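Local coordinates for dTor_3x33L (Synthetic construct, PDB 4YY2), which is a computationally designed left-handed alpha/alpha toroid whose three tandem helical repeats close into a ring, with no natural biological role assigned, at residues 9-14 / 95-100; 41-46 / 59-64; 47-52 / 80-85. All coordinates share one frame; numbering follows the deposited sequence.

Contact 1: residues 9-14 / 95-100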
ATOM      1  N   THR A   9       3.478  -6.973  -5.223  1.00 30.58           N
ATOM      2  CA  THR A   9       3.757  -6.637  -3.813  1.00 33.74           C
ATOM      3  C   THR A   9       5.000  -5.774  -3.627  1.00 33.62           C
ATOM      4  O   THR A   9       4.951  -4.786  -2.873  1.00 36.91           O
ATOM      5  CB  THR A   9       3.735  -7.886  -2.936  1.00 34.50           C
ATOM      6  OG1 THR A   9       2.435  -8.469  -3.023  1.00 33.49           O
ATOM      7  CG2 THR A   9       3.965  -7.522  -1.444  1.00 37.11           C
ATOM      8  N   GLU A  10       6.089  -6.138  -4.274  1.00 33.84           N
ATOM      9  CA  GLU A  10       7.312  -5.343  -4.226  1.00 34.13           C
ATOM     10  C   GLU A  10       7.134  -3.942  -4.720  1.00 32.83           C
ATOM     11  O   GLU A  10       7.579  -2.995  -4.105  1.00 30.85           O
ATOM     12  CB  GLU A  10       8.298  -6.010  -5.116  1.00 41.71           C
ATOM     13  CG  GLU A  10       9.622  -6.212  -4.505  1.00 54.78           C
ATOM     14  CD  GLU A  10      10.573  -6.984  -5.421  1.00 62.35           C
ATOM     15  OE1 GLU A  10      10.146  -7.583  -6.467  1.00 53.91           O
ATOM     16  OE2 GLU A  10      11.770  -6.977  -5.054  1.00 67.43           O
ATOM     17  N   VAL A  11       6.380  -3.785  -5.797  1.00 31.96           N
ATOM     18  CA  VAL A  11       6.083  -2.459  -6.303  1.00 30.68           C
ATOM     19  C   VAL A  11       5.211  -1.663  -5.295  1.00 29.84           C
ATOM     20  O   VAL A  11       5.472  -0.459  -5.032  1.00 30.45           O
ATOM     21  CB  VAL A  11       5.412  -2.502  -7.658  1.00 29.84           C
ATOM     22  CG1 VAL A  11       5.056  -1.115  -8.137  1.00 29.04           C
ATOM     23  CG2 VAL A  11       6.293  -3.202  -8.694  1.00 34.86           C
ATOM     24  N   LEU A  12       4.195  -2.313  -4.711  1.00 30.26           N
ATOM     25  CA  LEU A  12       3.381  -1.637  -3.683  1.00 31.38           C
ATOM     26  C   LEU A  12       4.237  -1.179  -2.510  1.00 29.01           C
ATOM     27  O   LEU A  12       4.092  -0.016  -1.999  1.00 28.39           O
ATOM     28  CB  LEU A  12       2.222  -2.520  -3.150  1.00 31.51           C
ATOM     29  CG  LEU A  12       1.151  -2.802  -4.213  1.00 31.69           C
ATOM     30  CD1 LEU A  12       0.165  -3.841  -3.710  1.00 35.48           C
ATOM     31  CD2 LEU A  12       0.443  -1.546  -4.688  1.00 33.29           C
ATOM     32  N   LEU A  13       5.137  -2.036  -2.074  1.00 29.91           N
ATOM     33  CA  LEU A  13       6.047  -1.642  -0.967  1.00 29.88           C
ATOM     34  C   LEU A  13       6.932  -0.472  -1.323  1.00 28.49           C
ATOM     35  O   LEU A  13       7.175   0.374  -0.454  1.00 31.98           O
ATOM     36  CB  LEU A  13       6.890  -2.813  -0.504  1.00 32.35           C
ATOM     37  CG  LEU A  13       6.072  -3.917   0.188  1.00 33.98           C
ATOM     38  CD1 LEU A  13       6.934  -5.158   0.369  1.00 39.48           C
ATOM     39  CD2 LEU A  13       5.500  -3.503   1.567  1.00 33.90           C
ATOM     40  N   GLU A  14       7.352  -0.375  -2.574  1.00 28.76           N
ATOM     41  CA  GLU A  14       8.154   0.756  -3.026  1.00 33.59           C
ATOM     42  C   GLU A  14       7.373   2.037  -3.025  1.00 31.38           C
ATOM     43  O   GLU A  14       7.861   3.104  -2.593  1.00 31.48           O
ATOM     44  CB  GLU A  14       8.784   0.505  -4.400  1.00 39.53           C
ATOM     45  CG  GLU A  14       9.900  -0.558  -4.340  1.00 43.14           C
ATOM     46  CD  GLU A  14      10.620  -0.762  -5.677  1.00 49.41           C
ATOM     47  OE1 GLU A  14      10.234  -0.133  -6.679  1.00 53.20           O
ATOM     48  OE2 GLU A  14      11.563  -1.560  -5.717  1.00 50.79           O
ATOM     49  N   LYS A  95      -0.214   4.961 -12.677  1.00 41.00           N
ATOM     50  CA  LYS A  95       0.823   5.028 -13.751  1.00 40.43           C
ATOM     51  C   LYS A  95       2.125   4.470 -13.285  1.00 36.59           C
ATOM     52  O   LYS A  95       2.776   3.692 -14.027  1.00 34.65           O
ATOM     53  CB  LYS A  95       1.065   6.478 -14.357  1.00 41.88           C
ATOM     54  CG  LYS A  95       1.484   7.506 -13.340  1.00 53.95           C
ATOM     55  CD  LYS A  95       2.336   8.661 -13.864  1.00 58.97           C
ATOM     56  CE  LYS A  95       2.560   9.769 -12.838  1.00 58.45           C
ATOM     57  NZ  LYS A  95       3.731   9.504 -11.957  1.00 59.62           N
ATOM     58  N   LYS A  96       2.567   4.870 -12.085  1.00 34.03           N
ATOM     59  CA  LYS A  96       3.845   4.447 -11.548  1.00 36.15           C
ATOM     60  C   LYS A  96       3.903   2.981 -11.292  1.00 32.19           C
ATOM     61  O   LYS A  96       4.930   2.330 -11.545  1.00 39.91           O
ATOM     62  CB  LYS A  96       4.220   5.198 -10.265  1.00 38.20           C
ATOM     63  CG  LYS A  96       4.698   6.615 -10.449  1.00 47.14           C
ATOM     64  CD  LYS A  96       4.929   7.297  -9.082  1.00 51.09           C
ATOM     65  CE  LYS A  96       5.608   8.649  -9.143  1.00 61.36           C
ATOM     66  NZ  LYS A  96       5.884   9.058  -7.728  1.00 66.49           N
ATOM     67  N   PHE A  97       2.787   2.463 -10.779  1.00 31.76           N
ATOM     68  CA  PHE A  97       2.649   1.086 -10.512  1.00 29.42           C
ATOM     69  C   PHE A  97       2.927   0.248 -11.795  1.00 30.09           C
ATOM     70  O   PHE A  97       3.774  -0.656 -11.798  1.00 33.52           O
ATOM     71  CB  PHE A  97       1.325   0.770  -9.881  1.00 31.06           C
ATOM     72  CG  PHE A  97       1.070  -0.725  -9.691  1.00 27.06           C
ATOM     73  CD1 PHE A  97       1.562  -1.398  -8.560  1.00 30.33           C
ATOM     74  CD2 PHE A  97       0.334  -1.442 -10.622  1.00 30.76           C
ATOM     75  CE1 PHE A  97       1.318  -2.770  -8.400  1.00 30.94           C
ATOM     76  CE2 PHE A  97       0.092  -2.821 -10.445  1.00 34.67           C
ATOM     77  CZ  PHE A  97       0.594  -3.453  -9.318  1.00 31.15           C
ATOM     78  N   TRP A  98       2.215   0.562 -12.849  1.00 30.73           N
ATOM     79  CA  TRP A  98       2.315  -0.227 -14.071  1.00 35.01           C
ATOM     80  C   TRP A  98       3.682  -0.040 -14.713  1.00 40.17           C
ATOM     81  O   TRP A  98       4.221  -0.988 -15.325  1.00 39.23           O
ATOM     82  CB  TRP A  98       1.101   0.064 -15.002  1.00 37.82           C
ATOM     83  CG  TRP A  98      -0.175  -0.563 -14.493  1.00 34.37           C
ATOM     84  CD1 TRP A  98      -1.183   0.070 -13.863  1.00 39.08           C
ATOM     85  CD2 TRP A  98      -0.555  -1.932 -14.558  1.00 34.35           C
ATOM     86  NE1 TRP A  98      -2.165  -0.807 -13.522  1.00 39.84           N
ATOM     87  CE2 TRP A  98      -1.793  -2.055 -13.912  1.00 38.22           C
ATOM     88  CE3 TRP A  98       0.054  -3.088 -15.072  1.00 33.56           C
ATOM     89  CZ2 TRP A  98      -2.505  -3.282 -13.825  1.00 37.09           C
ATOM     90  CZ3 TRP A  98      -0.655  -4.314 -14.974  1.00 33.51           C
ATOM     91  CH2 TRP A  98      -1.902  -4.390 -14.329  1.00 34.95           C
ATOM     92  N   LYS A  99       4.255   1.162 -14.557  1.00 43.12           N
ATOM     93  CA  LYS A  99       5.591   1.444 -15.109  1.00 45.32           C
ATOM     94  C   LYS A  99       6.614   0.585 -14.448  1.00 41.37           C
ATOM     95  O   LYS A  99       7.469  -0.004 -15.121  1.00 36.01           O
ATOM     96  CB  LYS A  99       6.051   2.901 -14.934  1.00 49.35           C
ATOM     97  CG  LYS A  99       5.996   3.715 -16.198  1.00 60.48           C
ATOM     98  CD  LYS A  99       6.258   5.191 -15.912  1.00 65.89           C
ATOM     99  CE  LYS A  99       5.432   6.083 -16.802  1.00 72.15           C
ATOM    100  NZ  LYS A  99       5.764   7.509 -16.534  1.00 77.18           N
ATOM    101  N   GLU A 100       6.531   0.521 -13.127  1.00 42.55           N
ATOM    102  CA  GLU A 100       7.563  -0.136 -12.321  1.00 40.99           C
ATOM    103  C   GLU A 100       7.464  -1.635 -12.508  1.00 42.85           C
ATOM    104  O   GLU A 100       8.430  -2.360 -12.481  1.00 41.34           O
ATOM    105  CB  GLU A 100       7.421   0.217 -10.853  1.00 47.00           C
ATOM    106  CG  GLU A 100       7.873   1.630 -10.478  1.00 51.65           C
ATOM    107  CD  GLU A 100       9.325   1.893 -10.862  1.00 57.22           C
ATOM    108  OE1 GLU A 100      10.201   1.082 -10.493  1.00 58.44           O
ATOM    109  OE2 GLU A 100       9.568   2.862 -11.607  1.00 66.12           O
TER
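V11 and F97 meet where the first helix of the chain, 8-20, packs on the last, 90-101, so this contact brings the two ends of the alpha/alpha toroid together. The short segments run closer to antiparallel than parallel, at 133°, with axes 9.8 Å apart. CG1 of V11 carries the touch: it lies 3.5 Å from CD1 of F97 and also rests on CB of E100 at 3.8 Å. This methyl is anti to the backbone N (chi1 177°), and the two side chains stand roughly perpendicular. L12 comes from the other side of the ring plane, its CD2 standing 4.0 Å from F97 CE1, so the CD1-CE1 bond of the ring lies between the two methyls. Both methyls approach the ring obliquely. Replacing F97 by an alanine would probably open a gap beside V11 CG1 and L12 CD2, since the ring atoms they meet would be gone. Further out, L79 of helix 74-86 and L15 of helix 8-20 also touch F97, while L12 packs on L78, L79 and I82, tying the closure to the middle of the fold. Next in sequence, W98 has one face under F97 CD2, displaced from the ring centre. Beside this apolar patch, E14 stretches out beyond CG while E100 bends at its second torsion. The two carboxylates, both probably negative, end up near each other, and R24 offers E14 OE1 a long, weak ion pair. The proximity may raise the proton affinity of one carboxylate slightly; the planes are turned 47° apart, with E14 OE1 4.0 Å from E100 OE1.

Contact 2: residues 41-46 / 59-64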
ATOM      1  N   PRO A  41      -0.599 -10.538   4.132  1.00 32.50           N
ATOM      2  CA  PRO A  41      -0.011  -9.410   3.395  1.00 33.50           C
ATOM      3  C   PRO A  41      -0.950  -8.237   3.165  1.00 33.20           C
ATOM      4  O   PRO A  41      -0.526  -7.080   3.299  1.00 30.16           O
ATOM      5  CB  PRO A  41       0.334 -10.023   2.049  1.00 34.56           C
ATOM      6  CG  PRO A  41       0.560 -11.455   2.356  1.00 35.39           C
ATOM      7  CD  PRO A  41      -0.407 -11.818   3.416  1.00 35.12           C
ATOM      8  N   THR A  42      -2.204  -8.481   2.822  1.00 32.30           N
ATOM      9  CA  THR A  42      -3.109  -7.322   2.650  1.00 34.71           C
ATOM     10  C   THR A  42      -3.259  -6.508   3.931  1.00 30.53           C
ATOM     11  O   THR A  42      -3.177  -5.217   3.930  1.00 32.44           O
ATOM     12  CB  THR A  42      -4.522  -7.741   2.166  1.00 37.76           C
ATOM     13  OG1 THR A  42      -4.405  -8.421   0.908  1.00 33.97           O
ATOM     14  CG2 THR A  42      -5.396  -6.494   1.974  1.00 34.66           C
ATOM     15  N   GLU A  43      -3.495  -7.192   5.029  1.00 28.23           N
ATOM     16  CA  GLU A  43      -3.616  -6.503   6.312  1.00 30.67           C
ATOM     17  C   GLU A  43      -2.387  -5.649   6.649  1.00 36.26           C
ATOM     18  O   GLU A  43      -2.511  -4.499   7.105  1.00 30.69           O
ATOM     19  CB  GLU A  43      -3.764  -7.552   7.413  1.00 37.07           C
ATOM     20  CG  GLU A  43      -4.147  -7.056   8.754  1.00 37.41           C
ATOM     21  CD  GLU A  43      -4.196  -8.193   9.772  1.00 42.39           C
ATOM     22  OE1 GLU A  43      -3.816  -9.358   9.477  1.00 41.88           O
ATOM     23  OE2 GLU A  43      -4.611  -7.891  10.859  1.00 43.49           O
ATOM     24  N   VAL A  44      -1.179  -6.227   6.465  1.00 34.08           N
ATOM     25  CA  VAL A  44       0.038  -5.489   6.684  1.00 32.04           C
ATOM     26  C   VAL A  44       0.225  -4.282   5.766  1.00 32.88           C
ATOM     27  O   VAL A  44       0.607  -3.192   6.211  1.00 31.29           O
ATOM     28  CB  VAL A  44       1.280  -6.377   6.547  1.00 34.14           C
ATOM     29  CG1 VAL A  44       2.541  -5.614   6.837  1.00 34.55           C
ATOM     30  CG2 VAL A  44       1.183  -7.551   7.516  1.00 38.13           C
ATOM     31  N   LEU A  45      -0.107  -4.465   4.479  1.00 30.80           N
ATOM     32  CA  LEU A  45      -0.029  -3.336   3.560  1.00 34.04           C
ATOM     33  C   LEU A  45      -0.899  -2.200   4.048  1.00 30.57           C
ATOM     34  O   LEU A  45      -0.522  -1.032   4.021  1.00 30.71           O
ATOM     35  CB  LEU A  45      -0.429  -3.738   2.145  1.00 33.95           C
ATOM     36  CG  LEU A  45       0.610  -4.660   1.425  1.00 33.25           C
ATOM     37  CD1 LEU A  45       0.022  -5.222   0.141  1.00 33.93           C
ATOM     38  CD2 LEU A  45       1.906  -3.940   1.144  1.00 35.17           C
ATOM     39  N   LEU A  46      -2.105  -2.552   4.522  1.00 29.67           N
ATOM     40  CA  LEU A  46      -3.050  -1.510   5.020  1.00 28.90           C
ATOM     41  C   LEU A  46      -2.484  -0.815   6.246  1.00 29.99           C
ATOM     42  O   LEU A  46      -2.590   0.443   6.366  1.00 28.83           O
ATOM     43  CB  LEU A  46      -4.433  -2.158   5.300  1.00 29.18           C
ATOM     44  CG  LEU A  46      -5.145  -2.581   4.004  1.00 30.08           C
ATOM     45  CD1 LEU A  46      -6.296  -3.500   4.338  1.00 30.98           C
ATOM     46  CD2 LEU A  46      -5.607  -1.416   3.141  1.00 31.78           C
ATOM     47  N   GLU A  59      -9.250   2.818  10.494  1.00 35.57           N
ATOM     48  CA  GLU A  59      -9.845   3.693   9.474  1.00 39.24           C
ATOM     49  C   GLU A  59      -9.465   3.278   8.054  1.00 38.68           C
ATOM     50  O   GLU A  59     -10.302   3.245   7.128  1.00 32.81           O
ATOM     51  CB  GLU A  59      -9.434   5.144   9.720  1.00 43.28           C
ATOM     52  CG  GLU A  59     -10.070   6.180   8.764  1.00 42.58           C
ATOM     53  CD  GLU A  59      -9.914   7.634   9.240  1.00 46.73           C
ATOM     54  OE1 GLU A  59      -9.921   7.857  10.469  1.00 53.59           O
ATOM     55  OE2 GLU A  59      -9.856   8.575   8.389  1.00 42.19           O
ATOM     56  N   VAL A  60      -8.178   2.997   7.863  1.00 34.81           N
ATOM     57  CA  VAL A  60      -7.701   2.564   6.535  1.00 31.86           C
ATOM     58  C   VAL A  60      -8.282   1.166   6.171  1.00 32.27           C
ATOM     59  O   VAL A  60      -8.734   0.956   5.030  1.00 32.75           O
ATOM     60  CB  VAL A  60      -6.185   2.579   6.490  1.00 33.12           C
ATOM     61  CG1 VAL A  60      -5.691   1.978   5.195  1.00 34.33           C
ATOM     62  CG2 VAL A  60      -5.711   4.023   6.615  1.00 37.54           C
ATOM     63  N   LYS A  61      -8.281   0.264   7.151  1.00 30.90           N
ATOM     64  CA  LYS A  61      -8.839  -1.085   6.923  1.00 34.58           C
ATOM     65  C   LYS A  61     -10.338  -1.035   6.577  1.00 34.93           C
ATOM     66  O   LYS A  61     -10.792  -1.724   5.655  1.00 32.88           O
ATOM     67  CB  LYS A  61      -8.586  -2.029   8.086  1.00 34.07           C
ATOM     68  CG  LYS A  61      -7.126  -2.368   8.242  1.00 33.54           C
ATOM     69  CD  LYS A  61      -6.850  -3.117   9.530  1.00 40.27           C
ATOM     70  CE  LYS A  61      -5.362  -3.354   9.722  1.00 43.37           C
ATOM     71  NZ  LYS A  61      -5.104  -4.079  11.003  1.00 45.52           N
ATOM     72  N   GLU A  62     -11.102  -0.195   7.277  1.00 35.92           N
ATOM     73  CA  GLU A  62     -12.547  -0.106   6.998  1.00 37.58           C
ATOM     74  C   GLU A  62     -12.824   0.484   5.648  1.00 39.02           C
ATOM     75  O   GLU A  62     -13.717   0.016   4.946  1.00 38.30           O
ATOM     76  CB  GLU A  62     -13.375   0.619   8.068  1.00 43.56           C
ATOM     77  CG  GLU A  62     -13.587  -0.165   9.324  1.00 48.80           C
ATOM     78  CD  GLU A  62     -14.439  -1.454   9.229  1.00 47.81           C
ATOM     79  OE1 GLU A  62     -15.282  -1.676   8.403  1.00 43.21           O
ATOM     80  OE2 GLU A  62     -14.279  -2.243  10.117  1.00 53.38           O
ATOM     81  N   LYS A  63     -12.025   1.470   5.243  1.00 34.78           N
ATOM     82  CA  LYS A  63     -12.199   2.063   3.926  1.00 34.18           C
ATOM     83  C   LYS A  63     -11.947   1.039   2.843  1.00 33.14           C
ATOM     84  O   LYS A  63     -12.686   0.972   1.895  1.00 31.90           O
ATOM     85  CB  LYS A  63     -11.249   3.230   3.690  1.00 37.17           C
ATOM     86  CG  LYS A  63     -11.477   3.943   2.385  1.00 42.40           C
ATOM     87  CD  LYS A  63     -12.946   4.222   2.052  1.00 51.68           C
ATOM     88  CE  LYS A  63     -13.120   5.369   1.059  1.00 57.36           C
ATOM     89  NZ  LYS A  63     -12.039   5.444   0.045  1.00 62.95           N
ATOM     90  N   PHE A  64     -10.867   0.292   2.985  1.00 30.87           N
ATOM     91  CA  PHE A  64     -10.539  -0.817   2.089  1.00 29.57           C
ATOM     92  C   PHE A  64     -11.716  -1.772   1.953  1.00 29.09           C
ATOM     93  O   PHE A  64     -12.156  -2.103   0.848  1.00 31.65           O
ATOM     94  CB  PHE A  64      -9.285  -1.558   2.557  1.00 29.65           C
ATOM     95  CG  PHE A  64      -8.914  -2.727   1.689  1.00 29.20           C
ATOM     96  CD1 PHE A  64      -8.194  -2.553   0.528  1.00 27.91           C
ATOM     97  CD2 PHE A  64      -9.251  -4.020   2.086  1.00 30.18           C
ATOM     98  CE1 PHE A  64      -7.852  -3.660  -0.266  1.00 27.36           C
ATOM     99  CE2 PHE A  64      -8.848  -5.133   1.319  1.00 34.12           C
ATOM    100  CZ  PHE A  64      -8.134  -4.954   0.166  1.00 30.85           C
TER
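L46 and K61 mark the nearest approach of the two backbones, CA to CA 6.1 Å, where segments 41-46 and 59-64 pass at 125° with their axes 10.0 Å apart. The isobutyl end of L46 fills the middle. Its CD1 sits over one face of the F64 ring, a CH-pi contact 4.1 Å from the ring centroid and 27° off the normal. The other branch, CD2, lies 3.7 Å from F64 CB and also touches V60 CG1. L78 and L81 of helix 74-86 touch L46 as well. At the far end of the ring, T42 CG2 comes obliquely to within 3.6 Å of F64 CZ; this methyl is anti to the backbone N, with OG1 beside that nitrogen (chi1 -59°). K61 runs extended past L46, its CG 4.0 Å from L46 CB, and takes its ammonium back toward helix 41-53. There NZ forms its salt bridge with E47 OE2, whereas E43 OE2, 3.8 Å from K61 NZ, supplies only a long second one. An apolar centre flanked by a lysine-glutamate edge thus joins two successive helices, steeply crossed but nearer antiparallel than parallel, into a helical hairpin, the building element of an alpha/alpha toroid.

Contact 3: residues 47-52 / 80-85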
ATOM      1  N   GLU A  47      -1.860  -1.571   7.155  1.00 28.32           N
ATOM      2  CA  GLU A  47      -1.233  -0.909   8.296  1.00 33.48           C
ATOM      3  C   GLU A  47      -0.115   0.057   7.867  1.00 30.94           C
ATOM      4  O   GLU A  47       0.092   1.126   8.496  1.00 30.79           O
ATOM      5  CB  GLU A  47      -0.735  -1.952   9.265  1.00 37.40           C
ATOM      6  CG  GLU A  47      -1.900  -2.697   9.912  1.00 38.73           C
ATOM      7  CD  GLU A  47      -1.485  -3.736  10.941  1.00 47.17           C
ATOM      8  OE1 GLU A  47      -0.307  -3.934  11.195  1.00 45.05           O
ATOM      9  OE2 GLU A  47      -2.363  -4.425  11.479  1.00 43.20           O
ATOM     10  N   LEU A  48       0.658  -0.360   6.892  1.00 30.31           N
ATOM     11  CA  LEU A  48       1.809   0.461   6.413  1.00 30.73           C
ATOM     12  C   LEU A  48       1.320   1.719   5.765  1.00 31.03           C
ATOM     13  O   LEU A  48       1.928   2.801   5.923  1.00 35.91           O
ATOM     14  CB  LEU A  48       2.733  -0.335   5.506  1.00 28.49           C
ATOM     15  CG  LEU A  48       3.546  -1.445   6.166  1.00 34.96           C
ATOM     16  CD1 LEU A  48       4.144  -2.356   5.105  1.00 35.29           C
ATOM     17  CD2 LEU A  48       4.617  -0.855   7.075  1.00 38.55           C
ATOM     18  N   ILE A  49       0.201   1.604   5.055  1.00 28.72           N
ATOM     19  CA  ILE A  49      -0.430   2.744   4.411  1.00 31.85           C
ATOM     20  C   ILE A  49      -0.968   3.746   5.418  1.00 32.68           C
ATOM     21  O   ILE A  49      -0.743   4.978   5.282  1.00 33.49           O
ATOM     22  CB  ILE A  49      -1.521   2.307   3.427  1.00 30.07           C
ATOM     23  CG1 ILE A  49      -0.886   1.592   2.219  1.00 29.84           C
ATOM     24  CG2 ILE A  49      -2.368   3.477   2.995  1.00 32.39           C
ATOM     25  CD1 ILE A  49      -1.876   0.772   1.432  1.00 29.54           C
ATOM     26  N   ALA A  50      -1.564   3.211   6.484  1.00 31.49           N
ATOM     27  CA  ALA A  50      -2.037   4.027   7.590  1.00 34.31           C
ATOM     28  C   ALA A  50      -0.927   4.815   8.232  1.00 33.14           C
ATOM     29  O   ALA A  50      -1.054   6.006   8.496  1.00 36.08           O
ATOM     30  CB  ALA A  50      -2.772   3.158   8.624  1.00 37.62           C
ATOM     31  N   GLU A  51       0.201   4.149   8.447  1.00 33.79           N
ATOM     32  CA  GLU A  51       1.392   4.781   9.012  1.00 40.92           C
ATOM     33  C   GLU A  51       1.890   5.922   8.118  1.00 43.55           C
ATOM     34  O   GLU A  51       2.276   6.994   8.592  1.00 40.41           O
ATOM     35  CB  GLU A  51       2.470   3.703   9.129  1.00 45.73           C
ATOM     36  CG  GLU A  51       3.733   3.998   9.896  1.00 56.70           C
ATOM     37  CD  GLU A  51       4.149   2.678  10.547  1.00 60.30           C
ATOM     38  OE1 GLU A  51       4.947   1.931   9.969  1.00 63.44           O
ATOM     39  OE2 GLU A  51       3.563   2.330  11.598  1.00 77.16           O
ATOM     40  N   ALA A  52       1.894   5.654   6.828  1.00 36.47           N
ATOM     41  CA  ALA A  52       2.334   6.613   5.833  1.00 35.89           C
ATOM     42  C   ALA A  52       1.451   7.882   5.767  1.00 46.05           C
ATOM     43  O   ALA A  52       1.986   8.982   5.505  1.00 39.87           O
ATOM     44  CB  ALA A  52       2.406   5.975   4.448  1.00 38.04           C
ATOM     45  N   GLU A  80      -5.267   3.502  -4.617  1.00 32.02           N
ATOM     46  CA  GLU A  80      -6.023   4.715  -4.258  1.00 33.99           C
ATOM     47  C   GLU A  80      -5.713   5.172  -2.829  1.00 35.02           C
ATOM     48  O   GLU A  80      -5.492   6.372  -2.582  1.00 35.17           O
ATOM     49  CB  GLU A  80      -7.509   4.519  -4.487  1.00 37.53           C
ATOM     50  CG  GLU A  80      -7.784   4.310  -5.958  1.00 41.39           C
ATOM     51  CD  GLU A  80      -9.248   4.279  -6.340  1.00 49.49           C
ATOM     52  OE1 GLU A  80     -10.100   4.325  -5.446  1.00 47.92           O
ATOM     53  OE2 GLU A  80      -9.516   4.197  -7.571  1.00 52.32           O
ATOM     54  N   LEU A  81      -5.549   4.219  -1.931  1.00 30.97           N
ATOM     55  CA  LEU A  81      -5.139   4.493  -0.577  1.00 34.55           C
ATOM     56  C   LEU A  81      -3.728   5.034  -0.490  1.00 34.00           C
ATOM     57  O   LEU A  81      -3.462   5.946   0.269  1.00 30.49           O
ATOM     58  CB  LEU A  81      -5.313   3.254   0.297  1.00 31.10           C
ATOM     59  CG  LEU A  81      -6.766   2.868   0.521  1.00 33.44           C
ATOM     60  CD1 LEU A  81      -6.963   1.497   1.204  1.00 32.65           C
ATOM     61  CD2 LEU A  81      -7.493   3.943   1.318  1.00 37.66           C
ATOM     62  N   ILE A  82      -2.833   4.481  -1.300  1.00 31.09           N
ATOM     63  CA  ILE A  82      -1.438   4.990  -1.384  1.00 34.96           C
ATOM     64  C   ILE A  82      -1.383   6.411  -1.953  1.00 36.61           C
ATOM     65  O   ILE A  82      -0.660   7.311  -1.457  1.00 37.45           O
ATOM     66  CB  ILE A  82      -0.547   4.051  -2.195  1.00 33.38           C
ATOM     67  CG1 ILE A  82      -0.374   2.745  -1.447  1.00 29.96           C
ATOM     68  CG2 ILE A  82       0.802   4.721  -2.486  1.00 37.06           C
ATOM     69  CD1 ILE A  82       0.201   1.585  -2.269  1.00 35.92           C
ATOM     70  N   ALA A  83      -2.238   6.665  -2.920  1.00 34.26           N
ATOM     71  CA  ALA A  83      -2.345   8.016  -3.449  1.00 38.82           C
ATOM     72  C   ALA A  83      -2.807   9.017  -2.376  1.00 36.40           C
ATOM     73  O   ALA A  83      -2.221  10.112  -2.241  1.00 38.23           O
ATOM     74  CB  ALA A  83      -3.241   8.067  -4.677  1.00 39.80           C
ATOM     75  N   GLU A  84      -3.823   8.638  -1.627  1.00 35.90           N
ATOM     76  CA  GLU A  84      -4.309   9.462  -0.448  1.00 40.71           C
ATOM     77  C   GLU A  84      -3.157   9.722   0.532  1.00 43.07           C
ATOM     78  O   GLU A  84      -2.941  10.854   0.988  1.00 42.53           O
ATOM     79  CB  GLU A  84      -5.493   8.786   0.257  1.00 46.80           C
ATOM     80  CG  GLU A  84      -6.839   8.884  -0.471  1.00 56.86           C
ATOM     81  CD  GLU A  84      -7.961   7.987   0.091  1.00 60.22           C
ATOM     82  OE1 GLU A  84      -8.246   8.092   1.295  1.00 73.00           O
ATOM     83  OE2 GLU A  84      -8.590   7.171  -0.656  1.00 75.26           O
ATOM     84  N   ALA A  85      -2.378   8.692   0.821  1.00 37.51           N
ATOM     85  CA  ALA A  85      -1.240   8.811   1.756  1.00 37.39           C
ATOM     86  C   ALA A  85      -0.128   9.746   1.310  1.00 42.95           C
ATOM     87  O   ALA A  85       0.543  10.332   2.152  1.00 43.33           O
ATOM     88  CB  ALA A  85      -0.654   7.445   2.083  1.00 38.70           C
TER
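I49 lays its CD1 against CG1 of I82, 3.8 Å away, the two side chains crossing at about a right angle. The contact belongs to the inside of the alpha/alpha toroid, where helices 41-53 and 74-86 run side by side in nearly the same direction: the short segments make an angle of 20°, and their axes come within 9.1 Å. I16 of helix 8-20 touches both isoleucines, so three isoleucines spaced 33 residues apart gather at one level, one from each of three mutually touching helices. The first torsion of I49 puts CG1 anti to the carbonyl carbon (chi1 -68°), which leaves CG2 anti to the backbone N. The two branches accordingly divide the work: CG1 and CD1 address I82, while CG2 turns to L81, lying 3.8 Å from its O and 4.0 Å from its CB. L81 in turn touches F64 and K63 of helix 57-69, and I82 touches V93 of helix 90-101, so both residues continue the packing outward. One turn onward the side chains shrink to alanines, and the backbones close in, the CA atoms of A52 and A85 being 5.9 Å apart. A85 CB points to the other helix and lies 4.0 Å from I49 O, a carbonyl oxygen that accepts a hydrogen bond from S53 OG. I82 O has the matching bond from S86 OG, so the same serine arrangement recurs on both helices. At this level methyl meets methyl, with A52 CB 4.1 Å from A85 CB.

Contact 1 joins the first and last of the six helices, and along the chain its two segments enclose the other contacts. Within that span the segments come in the order 41-46, 47-52, 59-64, 80-85, so contacts 2 and 3 interlock. These two share helix 41-53 and have centres about 9 Å apart; L46 CD2 and L81 CD1, 3.8 Å from each other, bridge them. Contact 1 has its centre about 17 Å from that of contact 2, on the opposite side of the chain's centre, and about 14 Å from that of contact 3. L12 and L13 still connect it to both, through L45, L48 and I82. Hairpin packing, parallel inner packing and terminal closure thus share one continuous apolar core.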